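Local structure of thioredoxin domain-containing protein (Silicibacter pomeroyi, 3EYT) at residues C[7-11]-C[12-16]; C[71-75]-C[76-80]. The protein is of uncertain function but belongs to the thioredoxin-like AhpC/TSA family, and so may act as an oxidoreductase with an antioxidant role. All coordinates share one frame; numbering follows the deposited sequence. Where two conformers were deposited one is given.

Contact 1 (C[7-11]-C[12-16])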
loop_
_atom_site.group_PDB
_atom_site.type_symbol
_atom_site.label_atom_id
_atom_site.label_comp_id
_atom_site.label_asym_id
_atom_site.label_seq_id
_atom_site.Cartn_x
_atom_site.Cartn_y
_atom_site.Cartn_z
ATOM N N PRO C 7 0.689 -17.421 -21.708
ATOM C CA PRO C 7 0.006 -17.808 -20.455
ATOM C C PRO C 7 -1.240 -16.956 -20.168
ATOM O O PRO C 7 -1.256 -15.773 -20.508
ATOM C CB PRO C 7 1.069 -17.531 -19.383
ATOM C CG PRO C 7 2.397 -17.766 -20.131
ATOM C CD PRO C 7 2.134 -17.196 -21.514
ATOM N N GLU C 8 -2.254 -17.559 -19.554
ATOM C CA GLU C 8 -3.454 -16.838 -19.127
ATOM C C GLU C 8 -3.071 -15.708 -18.128
ATOM O O GLU C 8 -2.204 -15.907 -17.284
ATOM C CB GLU C 8 -4.485 -17.834 -18.546
ATOM C CG GLU C 8 -5.117 -18.771 -19.621
ATOM C CD GLU C 8 -6.102 -19.829 -19.072
ATOM O OE1 GLU C 8 -6.165 -20.074 -17.851
ATOM O OE2 GLU C 8 -6.823 -20.448 -19.888
ATOM N N LEU C 9 -3.675 -14.522 -18.265
ATOM C CA LEU C 9 -3.419 -13.399 -17.356
ATOM C C LEU C 9 -3.841 -13.794 -15.946
ATOM O O LEU C 9 -4.900 -14.415 -15.758
ATOM C CB LEU C 9 -4.186 -12.158 -17.823
ATOM C CG LEU C 9 -3.883 -11.651 -19.237
ATOM C CD1 LEU C 9 -4.721 -10.386 -19.569
ATOM C CD2 LEU C 9 -2.407 -11.373 -19.421
ATOM N N GLN C 10 -3.005 -13.506 -14.972
ATOM C CA GLN C 10 -3.406 -13.694 -13.574
ATOM C C GLN C 10 -3.471 -12.317 -12.932
ATOM O O GLN C 10 -2.454 -11.719 -12.600
ATOM C CB GLN C 10 -2.433 -14.623 -12.832
ATOM C CG GLN C 10 -2.237 -16.019 -13.512
ATOM C CD GLN C 10 -1.165 -16.837 -12.790
ATOM O OE1 GLN C 10 -1.321 -17.215 -11.631
ATOM N NE2 GLN C 10 -0.061 -17.069 -13.464
ATOM N N ILE C 11 -4.691 -11.816 -12.798
ATOM C CA ILE C 11 -4.966 -10.435 -12.462
ATOM C C ILE C 11 -5.693 -10.401 -11.130
ATOM O O ILE C 11 -6.519 -11.280 -10.843
ATOM C CB ILE C 11 -5.917 -9.793 -13.531
ATOM C CG1 ILE C 11 -5.282 -9.837 -14.935
ATOM C CG2 ILE C 11 -6.296 -8.358 -13.160
ATOM C CD1 ILE C 11 -3.858 -9.245 -14.971
ATOM N N GLN C 12 -5.363 -9.398 -10.310
ATOM C CA GLN C 12 -5.974 -9.203 -8.997
ATOM C C GLN C 12 -7.205 -8.269 -9.096
ATOM O O GLN C 12 -8.249 -8.481 -8.423
ATOM C CB GLN C 12 -4.929 -8.601 -8.075
ATOM C CG GLN C 12 -5.401 -8.366 -6.653
ATOM C CD GLN C 12 -5.042 -6.962 -6.212
ATOM O OE1 GLN C 12 -3.930 -6.682 -5.708
ATOM N NE2 GLN C 12 -5.961 -6.058 -6.426
ATOM N N GLN C 13 -7.068 -7.232 -9.920
ATOM C CA GLN C 13 -8.185 -6.361 -10.230
ATOM C C GLN C 13 -7.926 -5.575 -11.514
ATOM O O GLN C 13 -6.785 -5.428 -11.934
ATOM C CB GLN C 13 -8.417 -5.396 -9.081
ATOM C CG GLN C 13 -7.321 -4.406 -8.851
ATOM C CD GLN C 13 -7.701 -3.504 -7.695
ATOM O OE1 GLN C 13 -8.462 -2.582 -7.881
ATOM N NE2 GLN C 13 -7.226 -3.816 -6.493
ATOM N N TRP C 14 -8.992 -5.050 -12.099
ATOM C CA TRP C 14 -8.959 -4.321 -13.366
ATOM C C TRP C 14 -9.399 -2.879 -13.145
ATOM O O TRP C 14 -10.301 -2.627 -12.351
ATOM C CB TRP C 14 -9.946 -4.980 -14.343
ATOM C CG TRP C 14 -9.360 -6.185 -15.034
ATOM C CD1 TRP C 14 -9.587 -7.507 -14.726
ATOM C CD2 TRP C 14 -8.429 -6.185 -16.138
ATOM N NE1 TRP C 14 -8.876 -8.322 -15.595
ATOM C CE2 TRP C 14 -8.160 -7.543 -16.461
ATOM C CE3 TRP C 14 -7.841 -5.174 -16.919
ATOM C CZ2 TRP C 14 -7.302 -7.913 -17.495
ATOM C CZ3 TRP C 14 -6.971 -5.548 -17.959
ATOM C CH2 TRP C 14 -6.714 -6.910 -18.229
ATOM N N PHE C 15 -8.734 -1.946 -13.817
ATOM C CA PHE C 15 -9.205 -0.559 -13.915
ATOM C C PHE C 15 -9.651 -0.303 -15.355
ATOM O O PHE C 15 -9.106 -0.885 -16.287
ATOM C CB PHE C 15 -8.090 0.426 -13.514
ATOM C CG PHE C 15 -7.763 0.414 -12.033
ATOM C CD1 PHE C 15 -8.526 1.152 -11.129
ATOM C CD2 PHE C 15 -6.692 -0.325 -11.547
ATOM C CE1 PHE C 15 -8.231 1.116 -9.744
ATOM C CE2 PHE C 15 -6.376 -0.344 -10.194
ATOM C CZ PHE C 15 -7.155 0.375 -9.281
ATOM N N ASN C 16 -10.648 0.562 -15.544
ATOM C CA ASN C 16 -11.105 0.929 -16.879
ATOM C C ASN C 16 -11.633 -0.276 -17.609
ATOM O O ASN C 16 -11.404 -0.401 -18.786
ATOM C CB ASN C 16 -9.990 1.550 -17.759
ATOM C CG ASN C 16 -9.329 2.750 -17.136
ATOM O OD1 ASN C 16 -9.963 3.484 -16.380
ATOM N ND2 ASN C 16 -8.043 2.980 -17.473
#
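Ile-11 lays its CG2 methyl on one face of the Trp-14 indole, in a CH-pi contact with the five-membered ring. The methyl sits over the face of that ring, 3.8 Å from its centroid and somewhat toward the rim. Its direction from the centroid is 19° off the ring normal. Of the ring atoms, Trp-14 NE1 is nearest to Ile-11 CG2, at 3.5 Å. With CG2 set anti to the backbone N (and CG1 beside it, chi1 -60°), the isoleucine can use both branches: CG1 reaches the benzo side, 3.8 Å from Trp-14 CZ2. The same CG2 is also pressed against the backbone, 3.2 Å from Gln-13 O, which makes this the tight part of the contact.

In this thioredoxin-like fold, strand 11-15 is an outermost strand of the mixed sheet within the chain, next to strand 96-99. The chain turns a corner at Gln-12, and Ile-11 before it and Trp-14 after it pack together across the bend. Ile-11 also touches Leu-68 of strand 63-69.

Packing is looser on the Leu-9 side. Its CD1 arrives at the edge of the indole, near the ring plane, and stops 4.1 Å from Trp-14 CZ2; the two side chains cross at about a right angle, and Leu-23 and Leu-66 provide further apolar neighbours for the leucine. Trp-14 NE1 makes a weak hydrogen bond to Asp-20 OD1, while Leu-21 and Pro-95 also touch the indole. Gln-10 and Gln-13 direct their CB atoms away from this cluster, and the former is hydrogen-bonded through its OE1 to Arg-108 NE.

Contact 2 (C[71-75]-C[76-80]); sequences VFEHH and EAMTP
Val-71 meets selenomethionine Met-78 across a compact loop that contains a short 3-10 turn, on the crossover from strand 63-69 to helix 80-89 of the thioredoxin-like fold. Val-71 CG2 lies 3.8 Å from Met-78 CB, with CG1 almost as near, so the valine straddles the root of the longer side chain. Farther out, a bend at chi3 (-132°) brings the methyl CE back toward the loop backbone, 3.4 Å from Glu-73 O and near the plane of the His-74 ring at its edge. The neighbouring Ala-77 CB adds a lighter touch on His-74 CB.

Glu-76, with CG between its backbone N and carbonyl carbon (chi1 71°), folds its carboxylate back over the start of the turn. There a water bridges two side chains: it sits 3.1 Å from His-74 ND1 and donates to Glu-76 OE2 at 2.7 Å. An alanine here would remove the carboxylate, and the water would probably lose the acceptor that ties it to the turn, along with its link to His-74.

The next shell is the backbone that holds these groups in place. Ala-77 N donates to His-74 O at 2.9 Å, and Met-78 N gives a longer bond of 3.3 Å to His-75 O; both are i to i+3 bonds whose donors stand above the carbonyl plane. Thr-79 follows as the N-cap of the helix.

Subunit contacts surround this turn: His-88 of the third subunit meets the His-74 ring, and Ile-81 of that subunit packs on Glu-76. Within the chain, Gln-37 NE2 binds Glu-73 OE2, and His-75 NE2 is hydrogen-bonded to Ala-105 O.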
loop_
_atom_site.group_PDB
_atom_site.type_symbol
_atom_site.label_atom_id
_atom_site.label_comp_id
_atom_site.label_asym_id
_atom_site.label_seq_id
_atom_site.Cartn_x
_atom_site.Cartn_y
_atom_site.Cartn_z
ATOM N N VAL C 71 4.193 -4.875 -10.499
ATOM C CA VAL C 71 5.034 -4.222 -9.523
ATOM C C VAL C 71 5.962 -5.306 -8.940
ATOM O O VAL C 71 5.480 -6.247 -8.297
ATOM C CB VAL C 71 4.164 -3.590 -8.390
ATOM C CG1 VAL C 71 5.065 -2.942 -7.317
ATOM C CG2 VAL C 71 3.192 -2.562 -8.971
ATOM N N PHE C 72 7.267 -5.164 -9.133
ATOM C CA PHE C 72 8.197 -6.180 -8.659
ATOM C C PHE C 72 9.172 -5.588 -7.653
ATOM O O PHE C 72 10.092 -6.256 -7.209
ATOM C CB PHE C 72 8.906 -6.872 -9.835
ATOM C CG PHE C 72 9.776 -5.951 -10.651
ATOM C CD1 PHE C 72 11.104 -5.701 -10.265
ATOM C CD2 PHE C 72 9.278 -5.338 -11.787
ATOM C CE1 PHE C 72 11.930 -4.870 -11.042
ATOM C CE2 PHE C 72 10.078 -4.487 -12.565
ATOM C CZ PHE C 72 11.400 -4.246 -12.192
ATOM N N GLU C 73 8.943 -4.324 -7.280
ATOM C CA GLU C 73 9.775 -3.650 -6.271
ATOM C C GLU C 73 9.003 -2.481 -5.670
ATOM O O GLU C 73 8.053 -2.018 -6.301
ATOM C CB GLU C 73 11.039 -3.133 -6.923
ATOM C CG GLU C 73 10.750 -2.218 -8.104
ATOM C CD GLU C 73 12.003 -1.818 -8.833
ATOM O OE1 GLU C 73 13.109 -2.270 -8.422
ATOM O OE2 GLU C 73 11.890 -1.054 -9.818
ATOM N N HIS C 74 9.401 -2.013 -4.477
ATOM C CA HIS C 74 8.713 -0.891 -3.836
ATOM C C HIS C 74 7.201 -1.145 -3.811
ATOM O O HIS C 74 6.418 -0.224 -4.077
ATOM C CB HIS C 74 8.941 0.409 -4.624
ATOM C CG HIS C 74 10.384 0.732 -4.904
ATOM N ND1 HIS C 74 11.307 0.978 -3.906
ATOM C CD2 HIS C 74 11.044 0.916 -6.074
ATOM C CE1 HIS C 74 12.476 1.270 -4.449
ATOM N NE2 HIS C 74 12.343 1.246 -5.762
ATOM N N HIS C 75 6.788 -2.376 -3.496
ATOM C CA HIS C 75 5.373 -2.760 -3.615
ATOM C C HIS C 75 4.419 -1.795 -2.873
ATOM O O HIS C 75 3.316 -1.475 -3.351
ATOM C CB HIS C 75 5.182 -4.210 -3.130
ATOM C CG HIS C 75 6.044 -5.206 -3.861
ATOM N ND1 HIS C 75 7.408 -5.319 -3.643
ATOM C CD2 HIS C 75 5.732 -6.144 -4.787
ATOM C CE1 HIS C 75 7.904 -6.267 -4.426
ATOM N NE2 HIS C 75 6.912 -6.777 -5.138
ATOM N N GLU C 76 4.870 -1.317 -1.714
ATOM C CA GLU C 76 4.052 -0.462 -0.854
ATOM C C GLU C 76 3.826 0.948 -1.429
ATOM O O GLU C 76 2.951 1.658 -0.962
ATOM C CB GLU C 76 4.646 -0.376 0.578
ATOM C CG GLU C 76 5.946 0.425 0.720
ATOM C CD GLU C 76 7.141 -0.227 0.007
ATOM O OE1 GLU C 76 7.111 -1.481 -0.200
ATOM O OE2 GLU C 76 8.103 0.526 -0.363
ATOM N N ALA C 77 4.618 1.326 -2.423
ATOM C CA ALA C 77 4.562 2.643 -3.042
ATOM C C ALA C 77 3.629 2.673 -4.244
ATOM O O ALA C 77 3.271 3.771 -4.701
ATOM C CB ALA C 77 5.920 3.036 -3.500
HETATM N N MSE C 78 3.281 1.482 -4.763
HETATM C CA MSE C 78 2.619 1.324 -6.057
HETATM C C MSE C 78 1.366 0.452 -5.923
HETATM O O MSE C 78 1.086 -0.361 -6.806
HETATM C CB MSE C 78 3.564 0.685 -7.066
HETATM C CG MSE C 78 4.879 1.482 -7.272
HETATM SE SE MSE C 78 5.708 0.987 -8.917
HETATM C CE MSE C 78 7.522 0.715 -8.246
ATOM N N THR C 79 0.623 0.622 -4.822
ATOM C CA THR C 79 -0.580 -0.174 -4.584
ATOM C C THR C 79 -1.755 0.364 -5.456
ATOM O O THR C 79 -1.661 1.466 -6.048
ATOM C CB THR C 79 -0.994 -0.105 -3.099
ATOM O OG1 THR C 79 -1.499 1.216 -2.826
ATOM C CG2 THR C 79 0.183 -0.413 -2.152
ATOM N N PRO C 80 -2.866 -0.388 -5.536
ATOM C CA PRO C 80 -3.946 0.053 -6.411
ATOM C C PRO C 80 -4.495 1.462 -6.132
ATOM O O PRO C 80 -4.942 2.126 -7.087
ATOM C CB PRO C 80 -5.033 -1.023 -6.187
ATOM C CG PRO C 80 -4.205 -2.317 -6.012
ATOM C CD PRO C 80 -3.054 -1.809 -5.094
HETATM O O HOH W 1 10.623 -0.110 -1.137
#

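Contact 1 closes before contact 2 opens along the chain, and their centres lie 16 Å apart, yet the two meet at Pro-80, the first residue of helix 80-89. Gln-13 NE2 approaches Pro-80 CG at 3.4 Å, and Phe-15 CZ comes within 3.6 Å of Pro-80 O, so strand 11-15 packs against the helix that the 71-80 loop leads into. The centre of contact 2 lies about 17 Å from the centre of the chain, that of contact 1 about 10 Å. In contact 2 the side chain of Glu-73 lies near, without touching, a thioredoxin-type CxxC pair whose role here is unconfirmed. Both regions also face other subunits.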